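Type I site-specific restriction-modification system, R (Restriction) subunit (Vibrio vulnificus, PDB 3H1T) probably serves as the ATP-driven, DNA-translocating and cleaving subunit of a type I restriction enzyme, here a fragment containing its helicase-like motor. Local coordinates at residues Pro516-Arg525 and Tyr547-Thr558. Numbering follows the deposited sequence.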
loop_
_atom_site.group_PDB
_atom_site.type_symbol
_atom_site.label_atom_id
_atom_site.label_comp_id
_atom_site.label_asym_id
_atom_site.label_seq_id
_atom_site.Cartn_x
_atom_site.Cartn_y
_atom_site.Cartn_z
ATOM N N PRO A 516 -6.848 -12.067 3.839
ATOM C CA PRO A 516 -5.613 -11.925 4.615
ATOM C C PRO A 516 -4.907 -13.210 5.087
ATOM O O PRO A 516 -3.684 -13.250 5.136
ATOM C CB PRO A 516 -6.044 -11.021 5.775
ATOM C CG PRO A 516 -7.513 -11.322 5.919
ATOM C CD PRO A 516 -7.942 -11.313 4.472
ATOM N N THR A 517 -5.648 -14.257 5.429
ATOM C CA THR A 517 -4.993 -15.482 5.864
ATOM C C THR A 517 -4.476 -16.354 4.715
ATOM O O THR A 517 -4.135 -17.520 4.927
ATOM C CB THR A 517 -5.910 -16.334 6.738
ATOM O OG1 THR A 517 -7.192 -16.434 6.113
ATOM C CG2 THR A 517 -6.065 -15.713 8.107
ATOM N N CYS A 518 -4.430 -15.808 3.503
ATOM C CA CYS A 518 -3.906 -16.565 2.372
ATOM C C CYS A 518 -2.410 -16.778 2.639
ATOM O O CYS A 518 -1.652 -15.814 2.807
ATOM C CB CYS A 518 -4.109 -15.794 1.060
ATOM S SG CYS A 518 -3.497 -16.668 -0.407
ATOM N N LYS A 519 -1.992 -18.040 2.654
ATOM C CA LYS A 519 -0.611 -18.379 2.950
ATOM C C LYS A 519 0.216 -18.893 1.774
ATOM O O LYS A 519 1.440 -18.908 1.854
ATOM C CB LYS A 519 -0.569 -19.395 4.098
ATOM C CG LYS A 519 -1.147 -18.869 5.415
ATOM C CD LYS A 519 -1.055 -19.924 6.518
ATOM C CE LYS A 519 -1.285 -19.339 7.907
ATOM N NZ LYS A 519 -0.554 -20.137 8.942
ATOM N N ASN A 520 -0.442 -19.325 0.699
ATOM C CA ASN A 520 0.260 -19.817 -0.492
ATOM C C ASN A 520 -0.295 -19.175 -1.748
ATOM O O ASN A 520 -1.494 -19.184 -1.973
ATOM C CB ASN A 520 0.124 -21.342 -0.675
ATOM C CG ASN A 520 0.748 -22.144 0.444
ATOM O OD1 ASN A 520 1.834 -21.832 0.931
ATOM N ND2 ASN A 520 0.068 -23.216 0.836
ATOM N N VAL A 521 0.582 -18.624 -2.571
ATOM C CA VAL A 521 0.177 -18.012 -3.827
ATOM C C VAL A 521 0.844 -18.863 -4.902
ATOM O O VAL A 521 2.071 -18.904 -5.000
ATOM C CB VAL A 521 0.649 -16.536 -3.913
ATOM C CG1 VAL A 521 0.492 -16.020 -5.343
ATOM C CG2 VAL A 521 -0.181 -15.655 -2.969
ATOM N N VAL A 522 0.040 -19.544 -5.711
ATOM C CA VAL A 522 0.571 -20.445 -6.728
ATOM C C VAL A 522 0.439 -20.037 -8.204
ATOM O O VAL A 522 -0.653 -19.745 -8.690
ATOM C CB VAL A 522 -0.063 -21.843 -6.541
ATOM C CG1 VAL A 522 0.626 -22.857 -7.428
ATOM C CG2 VAL A 522 0.040 -22.260 -5.069
ATOM N N LEU A 523 1.556 -20.067 -8.919
ATOM C CA LEU A 523 1.595 -19.690 -10.333
ATOM C C LEU A 523 1.586 -20.864 -11.327
ATOM O O LEU A 523 2.542 -21.634 -11.408
ATOM C CB LEU A 523 2.844 -18.840 -10.594
ATOM C CG LEU A 523 2.971 -17.479 -9.923
ATOM C CD1 LEU A 523 4.310 -16.854 -10.295
ATOM C CD2 LEU A 523 1.841 -16.585 -10.382
ATOM N N ALA A 524 0.509 -20.988 -12.092
ATOM C CA ALA A 524 0.411 -22.060 -13.077
ATOM C C ALA A 524 -0.105 -21.459 -14.361
ATOM O O ALA A 524 -0.913 -22.053 -15.060
ATOM C CB ALA A 524 -0.535 -23.146 -12.597
ATOM N N ARG A 525 0.389 -20.274 -14.673
ATOM C CA ARG A 525 -0.054 -19.579 -15.858
ATOM C C ARG A 525 1.003 -18.650 -16.408
ATOM O O ARG A 525 1.991 -18.342 -15.748
ATOM C CB ARG A 525 -1.289 -18.751 -15.523
ATOM C CG ARG A 525 -0.961 -17.545 -14.671
ATOM C CD ARG A 525 -2.199 -16.783 -14.344
ATOM N NE ARG A 525 -3.026 -16.645 -15.532
ATOM C CZ ARG A 525 -3.605 -15.514 -15.901
ATOM N NH1 ARG A 525 -3.442 -14.422 -15.170
ATOM N NH2 ARG A 525 -4.345 -15.478 -16.996
ATOM N N TYR A 547 -4.373 -14.171 13.261
ATOM C CA TYR A 547 -4.695 -15.524 12.829
ATOM C C TYR A 547 -3.493 -16.312 12.298
ATOM O O TYR A 547 -3.621 -17.073 11.343
ATOM C CB TYR A 547 -5.787 -15.438 11.764
ATOM C CG TYR A 547 -7.139 -15.171 12.377
ATOM C CD1 TYR A 547 -7.909 -16.224 12.864
ATOM C CD2 TYR A 547 -7.606 -13.870 12.572
ATOM C CE1 TYR A 547 -9.100 -15.997 13.535
ATOM C CE2 TYR A 547 -8.803 -13.631 13.248
ATOM C CZ TYR A 547 -9.539 -14.703 13.730
ATOM O OH TYR A 547 -10.693 -14.483 14.445
ATOM N N GLY A 548 -2.329 -16.120 12.911
ATOM C CA GLY A 548 -1.140 -16.836 12.477
ATOM C C GLY A 548 -0.609 -16.481 11.100
ATOM O O GLY A 548 0.205 -17.218 10.534
ATOM N N LYS A 549 -1.046 -15.353 10.550
ATOM C CA LYS A 549 -0.580 -14.946 9.232
ATOM C C LYS A 549 0.527 -13.901 9.334
ATOM O O LYS A 549 0.253 -12.725 9.582
ATOM C CB LYS A 549 -1.752 -14.397 8.415
ATOM C CG LYS A 549 -1.339 -13.717 7.120
ATOM C CD LYS A 549 -0.509 -14.648 6.258
ATOM C CE LYS A 549 -0.015 -13.952 5.004
ATOM N NZ LYS A 549 -1.142 -13.453 4.170
ATOM N N LEU A 550 1.774 -14.331 9.144
ATOM C CA LEU A 550 2.918 -13.418 9.210
ATOM C C LEU A 550 3.756 -13.332 7.938
ATOM O O LEU A 550 4.439 -12.334 7.715
ATOM C CB LEU A 550 3.822 -13.791 10.386
ATOM C CG LEU A 550 3.141 -13.586 11.737
ATOM C CD1 LEU A 550 4.013 -14.104 12.874
ATOM C CD2 LEU A 550 2.841 -12.114 11.900
ATOM N N TRP A 551 3.720 -14.375 7.117
ATOM C CA TRP A 551 4.461 -14.394 5.857
ATOM C C TRP A 551 3.788 -15.379 4.917
ATOM O O TRP A 551 2.861 -16.075 5.320
ATOM C CB TRP A 551 5.928 -14.799 6.089
ATOM C CG TRP A 551 6.089 -16.117 6.775
ATOM C CD1 TRP A 551 5.991 -16.363 8.115
ATOM C CD2 TRP A 551 6.309 -17.388 6.151
ATOM N NE1 TRP A 551 6.131 -17.710 8.366
ATOM C CE2 TRP A 551 6.322 -18.362 7.176
ATOM C CE3 TRP A 551 6.488 -17.802 4.825
ATOM C CZ2 TRP A 551 6.511 -19.727 6.915
ATOM C CZ3 TRP A 551 6.679 -19.161 4.566
ATOM C CH2 TRP A 551 6.684 -20.105 5.608
ATOM N N PHE A 552 4.235 -15.432 3.666
ATOM C CA PHE A 552 3.638 -16.364 2.719
ATOM C C PHE A 552 4.607 -16.934 1.689
ATOM O O PHE A 552 5.727 -16.445 1.537
ATOM C CB PHE A 552 2.466 -15.706 1.987
ATOM C CG PHE A 552 2.868 -14.609 1.053
ATOM C CD1 PHE A 552 3.304 -13.368 1.541
ATOM C CD2 PHE A 552 2.784 -14.796 -0.323
ATOM C CE1 PHE A 552 3.644 -12.331 0.663
ATOM C CE2 PHE A 552 3.122 -13.768 -1.206
ATOM C CZ PHE A 552 3.552 -12.534 -0.718
ATOM N N ASN A 553 4.157 -17.974 0.986
ATOM C CA ASN A 553 4.940 -18.650 -0.047
ATOM C C ASN A 553 4.429 -18.349 -1.438
ATOM O O ASN A 553 3.235 -18.193 -1.646
ATOM C CB ASN A 553 4.869 -20.182 0.118
ATOM C CG ASN A 553 5.279 -20.650 1.469
ATOM O OD1 ASN A 553 6.461 -20.639 1.803
ATOM N ND2 ASN A 553 4.308 -21.060 2.271
ATOM N N ILE A 554 5.351 -18.276 -2.384
ATOM C CA ILE A 554 5.009 -18.093 -3.778
ATOM C C ILE A 554 5.618 -19.297 -4.483
ATOM O O ILE A 554 6.834 -19.369 -4.658
ATOM C CB ILE A 554 5.612 -16.815 -4.366
ATOM C CG1 ILE A 554 4.931 -15.574 -3.768
ATOM C CG2 ILE A 554 5.443 -16.816 -5.872
ATOM C CD1 ILE A 554 5.552 -14.245 -4.276
ATOM N N ILE A 555 4.781 -20.274 -4.814
ATOM C CA ILE A 555 5.234 -21.466 -5.517
ATOM C C ILE A 555 5.068 -21.161 -7.012
ATOM O O ILE A 555 3.957 -20.906 -7.486
ATOM C CB ILE A 555 4.395 -22.703 -5.120
ATOM C CG1 ILE A 555 4.579 -23.048 -3.640
ATOM C CG2 ILE A 555 4.842 -23.898 -5.915
ATOM C CD1 ILE A 555 3.882 -22.114 -2.671
ATOM N N ASP A 556 6.184 -21.150 -7.741
ATOM C CA ASP A 556 6.210 -20.826 -9.177
ATOM C C ASP A 556 6.442 -22.045 -10.084
ATOM O O ASP A 556 7.561 -22.566 -10.166
ATOM C CB ASP A 556 7.321 -19.793 -9.425
ATOM C CG ASP A 556 7.236 -19.136 -10.793
ATOM O OD1 ASP A 556 6.366 -19.516 -11.602
ATOM O OD2 ASP A 556 8.051 -18.231 -11.062
ATOM N N TYR A 557 5.394 -22.476 -10.785
ATOM C CA TYR A 557 5.465 -23.633 -11.682
ATOM C C TYR A 557 5.730 -23.238 -13.124
ATOM O O TYR A 557 5.921 -24.103 -13.980
ATOM C CB TYR A 557 4.158 -24.432 -11.611
ATOM C CG TYR A 557 4.001 -25.204 -10.319
ATOM C CD1 TYR A 557 4.810 -26.310 -10.050
ATOM C CD2 TYR A 557 3.064 -24.817 -9.356
ATOM C CE1 TYR A 557 4.697 -27.006 -8.859
ATOM C CE2 TYR A 557 2.946 -25.510 -8.147
ATOM C CZ TYR A 557 3.768 -26.602 -7.910
ATOM O OH TYR A 557 3.656 -27.297 -6.739
ATOM N N THR A 558 5.728 -21.938 -13.399
ATOM C CA THR A 558 5.988 -21.465 -14.747
ATOM C C THR A 558 7.475 -21.631 -15.053
ATOM O O THR A 558 7.870 -21.796 -16.207
ATOM C CB THR A 558 5.612 -19.963 -14.905
ATOM O OG1 THR A 558 6.553 -19.151 -14.191
ATOM C CG2 THR A 558 4.227 -19.705 -14.341
#
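K549 sets CG anti to its backbone N (chi1 170°) and then bends at chi2 and chi4, which folds its chain along P516-C518 and delivers the ammonium to two carbonyls. NZ donates to P516 O at 2.7 Å and to C518 O at 2.8 Å; with G540 O and R542 O as further acceptors, this buried lysine ties the loop before strand 552-556 to residues 516-518. N520 and N553 both turn CG beside the backbone N and lie side by side, their amide planes 36° apart. N553 ND2 thus reaches N520 OD1 at 2.9 Å, almost in line with the C=O, while N520 ND2 is held by T442 OG1. The two strands run parallel and are joined by backbone hydrogen bonds, from N553 N to K519 O through to Y557 N to L523 O (3.0 Å). V522 CG1 meets the edge of the Y557 ring, 3.6 Å from CE2, and the Y557 hydroxyl bonds H428. Farther along, D556 OD1 accepts from T558 N, an Asx turn just after the strand, and also from T558 OG1 at 2.6 Å, with L523 CD1 against the carboxylate. With helix 530-537 between them in sequence, the strands form a beta-alpha-beta unit of the second RecA-like domain: that helix covers V521, L523 and I554, helix 422-436 packs on N520, V522, N553 and Y557, and strands 441-446 and 374-381 flank the two.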